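Local coordinates for protein profilin-2 (Acanthamoeba castellanii, PDB 1F2K) that binds monomeric actin and shapes the cytoskeleton, holding back polymerization at high concentration and promoting it at low, and also binds PIP2, at residues 73-77 / 87-91. Numbering follows the deposited sequence.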
loop_
_atom_site.group_PDB
_atom_site.type_symbol
_atom_site.label_atom_id
_atom_site.label_comp_id
_atom_site.label_asym_id
_atom_site.label_seq_id
_atom_site.Cartn_x
_atom_site.Cartn_y
_atom_site.Cartn_z
ATOM N N ASP A 73 -10.430 -6.768 1.386
ATOM C CA ASP A 73 -10.774 -8.040 0.757
ATOM C C ASP A 73 -9.525 -8.876 0.495
ATOM O O ASP A 73 -8.474 -8.620 1.076
ATOM C CB ASP A 73 -11.566 -7.832 -0.521
ATOM C CG ASP A 73 -10.910 -6.874 -1.448
ATOM O OD1 ASP A 73 -9.811 -7.179 -2.008
ATOM O OD2 ASP A 73 -11.518 -5.800 -1.595
ATOM N N ASP A 74 -9.607 -9.882 -0.356
ATOM C CA ASP A 74 -8.417 -10.689 -0.534
ATOM C C ASP A 74 -7.426 -10.137 -1.512
ATOM O O ASP A 74 -6.417 -10.773 -1.806
ATOM C CB ASP A 74 -8.754 -12.166 -0.848
ATOM C CG ASP A 74 -9.712 -12.329 -1.998
ATOM O OD1 ASP A 74 -10.783 -11.667 -1.972
ATOM O OD2 ASP A 74 -9.396 -13.129 -2.923
ATOM N N ARG A 75 -7.696 -8.929 -1.991
ATOM C CA ARG A 75 -6.785 -8.269 -2.918
ATOM C C ARG A 75 -6.414 -6.870 -2.445
ATOM O O ARG A 75 -5.257 -6.459 -2.570
ATOM C CB ARG A 75 -7.385 -8.185 -4.324
ATOM C CG ARG A 75 -6.665 -7.212 -5.208
ATOM C CD ARG A 75 -7.042 -7.345 -6.685
ATOM N NE ARG A 75 -6.695 -6.120 -7.393
ATOM C CZ ARG A 75 -6.195 -6.085 -8.608
ATOM N NH1 ARG A 75 -5.957 -7.212 -9.284
ATOM N NH2 ARG A 75 -5.953 -4.914 -9.164
ATOM N N SER A 76 -7.390 -6.155 -1.872
ATOM C CA SER A 76 -7.148 -4.779 -1.444
ATOM C C SER A 76 -7.426 -4.413 0.009
ATOM O O SER A 76 -8.331 -4.938 0.662
ATOM C CB SER A 76 -7.945 -3.849 -2.359
ATOM O OG SER A 76 -7.825 -4.232 -3.739
ATOM N N VAL A 77 -6.616 -3.516 0.536
ATOM C CA VAL A 77 -6.838 -3.045 1.885
ATOM C C VAL A 77 -6.511 -1.550 1.825
ATOM O O VAL A 77 -5.413 -1.140 1.437
ATOM C CB VAL A 77 -5.969 -3.746 2.911
ATOM C CG1 VAL A 77 -6.098 -3.035 4.216
ATOM C CG2 VAL A 77 -6.409 -5.195 3.114
ATOM N N ILE A 87 -3.470 3.407 0.063
ATOM C CA ILE A 87 -4.063 2.365 -0.793
ATOM C C ILE A 87 -3.092 1.183 -0.818
ATOM O O ILE A 87 -1.930 1.372 -1.201
ATOM C CB ILE A 87 -4.221 2.850 -2.241
ATOM C CG1 ILE A 87 -5.019 4.151 -2.288
ATOM C CG2 ILE A 87 -4.905 1.819 -3.051
ATOM C CD1 ILE A 87 -6.469 4.032 -1.896
ATOM N N THR A 88 -3.498 -0.012 -0.381
ATOM C CA THR A 88 -2.543 -1.133 -0.483
ATOM C C THR A 88 -3.229 -2.183 -1.282
ATOM O O THR A 88 -4.424 -2.329 -1.174
ATOM C CB THR A 88 -2.084 -1.718 0.860
ATOM O OG1 THR A 88 -3.150 -2.444 1.466
ATOM C CG2 THR A 88 -1.605 -0.599 1.766
ATOM N N VAL A 89 -2.458 -2.863 -2.122
ATOM C CA VAL A 89 -2.951 -3.916 -3.008
ATOM C C VAL A 89 -1.970 -5.063 -3.000
ATOM O O VAL A 89 -0.743 -4.828 -2.936
ATOM C CB VAL A 89 -3.072 -3.429 -4.452
ATOM C CG1 VAL A 89 -3.781 -4.499 -5.319
ATOM C CG2 VAL A 89 -3.810 -2.134 -4.482
ATOM N N LYS A 90 -2.521 -6.282 -3.067
ATOM C CA LYS A 90 -1.749 -7.522 -3.038
ATOM C C LYS A 90 -1.549 -8.234 -4.363
ATOM O O LYS A 90 -2.534 -8.583 -5.054
ATOM C CB LYS A 90 -2.395 -8.513 -2.080
ATOM C CG LYS A 90 -1.734 -9.900 -2.051
ATOM C CD LYS A 90 -2.391 -10.715 -0.939
ATOM C CE LYS A 90 -1.919 -12.164 -0.843
ATOM N NZ LYS A 90 -2.441 -12.830 0.394
ATOM N N THR A 91 -0.283 -8.457 -4.726
ATOM C CA THR A 91 0.009 -9.187 -5.976
ATOM C C THR A 91 0.444 -10.608 -5.590
ATOM O O THR A 91 0.407 -10.983 -4.415
ATOM C CB THR A 91 1.120 -8.539 -6.749
ATOM O OG1 THR A 91 2.350 -8.682 -6.034
ATOM C CG2 THR A 91 0.831 -7.061 -6.907
HETATM O O HOH W 1 -5.261 -13.023 -0.218
#
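The open end of an antiparallel beta hairpin, strands 76-81 and 84-90, is joined here. Val77 and Thr88 form a hydrogen-bonded pair. Val77 N donates to Thr88 O (3.0 Å), and Thr88 N returns a bond to Val77 O (2.9 Å). The Thr88 side chain adds to this ladder: its chi1 of 71° (p) turns OG1 to Val77 O, 2.6 Å away, so one carbonyl accepts twice. Ser76 and Val89 are the next pair, non-hydrogen-bonded, with CA atoms 4.6 Å apart. Beyond them Lys90 N donates to Arg75 O (2.8 Å), and Val89 CA makes a CA-H...O contact with Arg75 O (3.5 Å).

Strand 84-90 is the middle one of the antiparallel profilin sheet and 76-81 is its neighbour; helices lie on both faces. Ser76 and Val89 face helix 106-121, where Ser76 OG is hydrogen-bonded to Glu114 and Val89 meets Val113 and Ala117. Val77 and Thr88 face helix 39-50 and touch Phe49. Arg75 NE lies 3.9 Å from Val89 CG1, and NH2 of the same arginine forms salt bridges with Glu114 and Asp118, in the same helix as the actin-binding site Lys115.

The turn before Ser76 is an Asx turn: Asp73 OD1 accepts from Arg75 N (2.7 Å) and also from Ser76 N (2.6 Å). At the edge of the contact, a water links Asp74 O (3.0 Å) to Lys90 NZ (2.9 Å).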